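Local coordinates for protein glycosyl hydrolase family 88 (Pedobacter heparinus, PDB 3WIW) that acts as an unsaturated glucuronyl hydrolase with specificity for heparin, built on an alpha6/alpha6-barrel, at residues Ala146-Arg151 with Gly157-Trp162; Ala185-Glu188 with Trp194-Ala197. All coordinates share one frame; numbering follows the deposited sequence.

Interaction 1 (Ala146-Arg151 with Gly157-Trp162)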
loop_
_atom_site.group_PDB
_atom_site.type_symbol
_atom_site.label_atom_id
_atom_site.label_comp_id
_atom_site.label_asym_id
_atom_site.label_seq_id
_atom_site.Cartn_x
_atom_site.Cartn_y
_atom_site.Cartn_z
ATOM N N ALA A 146 -19.470 1.816 -4.768
ATOM C CA ALA A 146 -20.449 2.895 -4.747
ATOM C C ALA A 146 -20.225 3.768 -3.522
ATOM O O ALA A 146 -20.314 4.996 -3.600
ATOM C CB ALA A 146 -21.871 2.337 -4.757
ATOM N N ASN A 147 -19.904 3.149 -2.387
ATOM C CA ASN A 147 -19.652 3.918 -1.163
ATOM C C ASN A 147 -18.380 4.756 -1.232
ATOM O O ASN A 147 -18.322 5.863 -0.691
ATOM C CB ASN A 147 -19.621 2.992 0.055
ATOM C CG ASN A 147 -21.017 2.534 0.457
ATOM O OD1 ASN A 147 -22.001 3.270 0.279
ATOM N ND2 ASN A 147 -21.117 1.315 0.979
ATOM N N LEU A 148 -17.371 4.237 -1.921
ATOM C CA LEU A 148 -16.145 4.991 -2.098
ATOM C C LEU A 148 -16.393 6.189 -3.020
ATOM O O LEU A 148 -15.997 7.329 -2.720
ATOM C CB LEU A 148 -15.044 4.094 -2.644
ATOM C CG LEU A 148 -13.687 4.783 -2.828
ATOM C CD1 LEU A 148 -13.213 5.456 -1.536
ATOM C CD2 LEU A 148 -12.658 3.755 -3.295
ATOM N N TYR A 149 -17.085 5.947 -4.130
ATOM C CA TYR A 149 -17.386 7.011 -5.062
ATOM C C TYR A 149 -18.235 8.101 -4.409
ATOM O O TYR A 149 -18.068 9.278 -4.713
ATOM C CB TYR A 149 -18.131 6.453 -6.266
ATOM C CG TYR A 149 -18.736 7.508 -7.151
ATOM C CD1 TYR A 149 -17.936 8.305 -7.978
ATOM C CD2 TYR A 149 -20.109 7.715 -7.165
ATOM C CE1 TYR A 149 -18.484 9.267 -8.802
ATOM C CE2 TYR A 149 -20.671 8.664 -7.972
ATOM C CZ TYR A 149 -19.862 9.436 -8.798
ATOM O OH TYR A 149 -20.480 10.371 -9.612
ATOM N N ALA A 150 -19.138 7.714 -3.510
ATOM C CA ALA A 150 -19.995 8.692 -2.811
ATOM C C ALA A 150 -19.174 9.751 -2.072
ATOM O O ALA A 150 -19.653 10.858 -1.833
ATOM C CB ALA A 150 -20.967 8.001 -1.858
ATOM N N ARG A 151 -17.938 9.412 -1.710
ATOM C CA ARG A 151 -17.067 10.332 -0.981
ATOM C C ARG A 151 -16.372 11.354 -1.895
ATOM O O ARG A 151 -15.752 12.303 -1.403
ATOM C CB ARG A 151 -16.059 9.531 -0.153
ATOM C CG ARG A 151 -16.728 8.633 0.878
ATOM C CD ARG A 151 -15.729 8.012 1.865
ATOM N NE ARG A 151 -14.999 9.057 2.616
ATOM C CZ ARG A 151 -15.491 9.728 3.666
ATOM N NH1 ARG A 151 -16.693 9.427 4.159
ATOM N NH2 ARG A 151 -14.766 10.703 4.222
ATOM N N GLY A 157 -12.979 18.150 -6.586
ATOM C CA GLY A 157 -12.233 17.283 -7.479
ATOM C C GLY A 157 -11.450 16.196 -6.741
ATOM O O GLY A 157 -10.410 15.750 -7.226
ATOM N N ALA A 158 -11.935 15.755 -5.575
ATOM C CA ALA A 158 -11.226 14.715 -4.805
ATOM C C ALA A 158 -12.186 13.973 -3.887
ATOM O O ALA A 158 -13.261 14.477 -3.545
ATOM C CB ALA A 158 -10.082 15.319 -3.980
ATOM N N ILE A 159 -11.792 12.758 -3.516
ATOM C CA ILE A 159 -12.416 11.983 -2.463
ATOM C C ILE A 159 -12.011 12.550 -1.109
ATOM O O ILE A 159 -10.827 12.820 -0.860
ATOM C CB ILE A 159 -11.954 10.518 -2.548
ATOM C CG1 ILE A 159 -12.476 9.881 -3.851
ATOM C CG2 ILE A 159 -12.395 9.735 -1.296
ATOM C CD1 ILE A 159 -11.899 8.522 -4.128
ATOM N N ARG A 160 -13.002 12.781 -0.246
ATOM C CA ARG A 160 -12.749 13.149 1.141
ATOM C C ARG A 160 -12.170 11.944 1.880
ATOM O O ARG A 160 -12.805 10.889 1.945
ATOM C CB ARG A 160 -14.052 13.575 1.811
ATOM C CG ARG A 160 -13.799 14.174 3.178
ATOM C CD ARG A 160 -15.068 14.625 3.807
ATOM N NE ARG A 160 -14.829 15.098 5.160
ATOM C CZ ARG A 160 -15.688 15.832 5.856
ATOM N NH1 ARG A 160 -16.842 16.208 5.311
ATOM N NH2 ARG A 160 -15.380 16.187 7.098
ATOM N N SER A 161 -10.985 12.073 2.467
ATOM C CA SER A 161 -10.362 10.903 3.092
ATOM C C SER A 161 -11.081 10.476 4.366
ATOM O O SER A 161 -11.373 9.279 4.549
ATOM C CB SER A 161 -8.886 11.165 3.376
ATOM O OG SER A 161 -8.203 11.383 2.167
ATOM N N TRP A 162 -11.407 11.424 5.232
ATOM C CA TRP A 162 -12.104 11.057 6.459
ATOM C C TRP A 162 -13.006 12.150 6.952
ATOM O O TRP A 162 -12.945 13.288 6.481
ATOM C CB TRP A 162 -11.132 10.638 7.552
ATOM C CG TRP A 162 -10.220 11.743 8.017
ATOM C CD1 TRP A 162 -10.585 12.955 8.541
ATOM C CD2 TRP A 162 -8.787 11.707 8.056
ATOM N NE1 TRP A 162 -9.468 13.681 8.873
ATOM C CE2 TRP A 162 -8.352 12.938 8.584
ATOM C CE3 TRP A 162 -7.830 10.757 7.680
ATOM C CZ2 TRP A 162 -6.998 13.241 8.758
ATOM C CZ3 TRP A 162 -6.490 11.054 7.852
ATOM C CH2 TRP A 162 -6.083 12.291 8.383
#

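Interaction 2 (Ala185-Glu188 with Trp194-Ala197)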
loop_
_atom_site.group_PDB
_atom_site.type_symbol
_atom_site.label_atom_id
_atom_site.label_comp_id
_atom_site.label_asym_id
_atom_site.label_seq_id
_atom_site.Cartn_x
_atom_site.Cartn_y
_atom_site.Cartn_z
ATOM N N ALA A 185 -13.376 -0.754 -10.635
ATOM C CA ALA A 185 -14.833 -0.867 -10.523
ATOM C C ALA A 185 -15.558 -0.087 -11.622
ATOM O O ALA A 185 -16.584 -0.533 -12.140
ATOM C CB ALA A 185 -15.278 -0.386 -9.153
ATOM N N GLY A 186 -15.034 1.081 -11.989
ATOM C CA GLY A 186 -15.610 1.871 -13.054
ATOM C C GLY A 186 -15.687 1.081 -14.342
ATOM O O GLY A 186 -16.689 1.146 -15.058
ATOM N N LYS A 187 -14.650 0.302 -14.628
ATOM C CA LYS A 187 -14.639 -0.543 -15.816
ATOM C C LYS A 187 -15.515 -1.790 -15.652
ATOM O O LYS A 187 -16.292 -2.121 -16.553
ATOM C CB LYS A 187 -13.206 -0.923 -16.201
ATOM C CG LYS A 187 -12.325 0.252 -16.585
ATOM C CD LYS A 187 -12.792 0.958 -17.850
ATOM C CE LYS A 187 -11.715 1.959 -18.302
ATOM N NZ LYS A 187 -12.259 3.325 -18.569
ATOM N N GLU A 188 -15.398 -2.472 -14.515
ATOM C CA GLU A 188 -16.104 -3.731 -14.273
ATOM C C GLU A 188 -17.621 -3.534 -14.317
ATOM O O GLU A 188 -18.345 -4.376 -14.849
ATOM C CB GLU A 188 -15.677 -4.319 -12.912
ATOM C CG GLU A 188 -16.512 -5.510 -12.424
ATOM C CD GLU A 188 -16.418 -6.731 -13.333
ATOM O OE1 GLU A 188 -17.354 -7.557 -13.315
ATOM O OE2 GLU A 188 -15.403 -6.873 -14.049
ATOM N N TRP A 194 -17.333 6.712 -12.020
ATOM C CA TRP A 194 -16.451 6.186 -10.966
ATOM C C TRP A 194 -15.003 6.261 -11.421
ATOM O O TRP A 194 -14.120 6.696 -10.674
ATOM C CB TRP A 194 -16.786 4.736 -10.617
ATOM C CG TRP A 194 -18.126 4.515 -9.936
ATOM C CD1 TRP A 194 -19.059 5.464 -9.599
ATOM C CD2 TRP A 194 -18.670 3.253 -9.527
ATOM N NE1 TRP A 194 -20.154 4.860 -9.003
ATOM C CE2 TRP A 194 -19.932 3.505 -8.936
ATOM C CE3 TRP A 194 -18.207 1.932 -9.589
ATOM C CZ2 TRP A 194 -20.745 2.481 -8.422
ATOM C CZ3 TRP A 194 -19.016 0.912 -9.091
ATOM C CH2 TRP A 194 -20.266 1.188 -8.507
ATOM N N PHE A 195 -14.751 5.794 -12.642
ATOM C CA PHE A 195 -13.406 5.817 -13.205
ATOM C C PHE A 195 -12.914 7.261 -13.318
ATOM O O PHE A 195 -11.784 7.570 -12.906
ATOM C CB PHE A 195 -13.425 5.119 -14.572
ATOM C CG PHE A 195 -12.092 5.063 -15.250
ATOM C CD1 PHE A 195 -11.625 6.134 -16.000
ATOM C CD2 PHE A 195 -11.293 3.932 -15.127
ATOM C CE1 PHE A 195 -10.381 6.079 -16.623
ATOM C CE2 PHE A 195 -10.055 3.870 -15.736
ATOM C CZ PHE A 195 -9.598 4.943 -16.483
ATOM N N ASP A 196 -13.762 8.142 -13.847
ATOM C CA ASP A 196 -13.401 9.542 -14.040
ATOM C C ASP A 196 -13.140 10.239 -12.709
ATOM O O ASP A 196 -12.250 11.091 -12.618
ATOM C CB ASP A 196 -14.489 10.297 -14.820
ATOM C CG ASP A 196 -14.699 9.752 -16.233
ATOM O OD1 ASP A 196 -13.816 9.041 -16.760
ATOM O OD2 ASP A 196 -15.760 10.056 -16.820
ATOM N N ALA A 197 -13.883 9.863 -11.673
ATOM C CA ALA A 197 -13.682 10.460 -10.357
ATOM C C ALA A 197 -12.294 10.109 -9.819
ATOM O O ALA A 197 -11.610 10.957 -9.260
ATOM C CB ALA A 197 -14.758 9.991 -9.387
#

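Interaction 1 (Ala146-Arg151 with Gly157-Trp162)
R151, where helix 138-150 gives way to a short hairpin, reaches to the backbone of R160, tying this helix of the alpha6/alpha6-barrel to the chain just after strand 158-159, the return strand of the hairpin, which has a G1 beta bulge at G157 and A158, opposite N153. The guanidinium grips R160 side-on: NE lies 2.9 Å and NH2 3.0 Å from the one atom R160 O, which sits only 14° out of the guanidinium plane. The two donors meet that oxygen differently, NE tilted 19° from the carbonyl plane and NH2 standing well above it. A bend at chi3 (60°) turns the guanidinium so that its NE/NH2 edge faces R160 O. In the other direction R160 N donates to R151 O over 3.0 Å in a nearly straight bond, so the two residues are linked through three hydrogen bonds. NH2 also forms a salt bridge with D163 and NH1 bonds K112 O, which should fix the rotation of the group. Alongside the polar grip, R151 CB rests on I159 CG2 at 3.8 Å, and L148 CD1 meets I159 CD1 at 4.2 Å. W162, whose side chain lies about 7 Å from those of D116 and D174, the predicted nucleophile and proton donor, extends the segment toward the probable active site. R160 runs extended from CG to NE, and its NE donates to W162 O at 2.9 Å.

Interaction 2 (Ala185-Glu188 with Trp194-Ala197)
K187 is bent at chi2 (-65°) and again at chi4, while F195 holds CG anti to its backbone nitrogen (chi1 -179°), and together these torsions bring the ammonium over the phenyl ring. The pair joins consecutive helices, 175-188 and 192-208, of the alpha6/alpha6-barrel near the short turn between them. The evidence for a cation-pi interaction is direct: K187 NZ lies 3.5 Å from the centroid of the F195 ring, only 6° off the ring normal. Behind it, K187 CE adds a CH-pi contact over the same face, coming within 3.6 Å of F195 CE2. Were F195 replaced by an alanine, the K187 ammonium would probably lose its aromatic face and the lysine chain be free to turn. Deeper in, the backbones close up at G186, whose CA is 3.9 Å from W194 CB and 4.0 Å from F195 N. A beta carbon at G186 would fall 2.7 Å from F195 N, a clash, so glycine allows the helices this approach. The W194 indole presents its edge to G186 N, and it also meets Y149 of helix 138-150, so from helix 192-208 it reaches both helix 175-188 and helix 138-150. Y183 meets the F195 ring at a steep angle, while D196 OD1 lies at that ring's edge, in its plane. A185 CB packs against the six-membered part of the indole, 3.8 Å from W194 CE3.

Both contacts are largely buried, but their chemistry differs with place. Interaction 1 is predominantly polar, with hydrogen bonds satisfying backbone carbonyls where a helix passes into a hairpin on the way toward the probable active site; interaction 2 is apolar packing and a cation-pi pair, lies away from the annotated sites, and has an exposed lysine at its margin. They meet directly along helix 138-150: Y149 CG is 3.2 Å from W194 CD1, and A146 CA is 3.7 Å from W194 CZ2. Helix 175-188 serves both, with Y181 and L182 against L148 and L179 against I159, and supplies residues 185-188 to interaction 2.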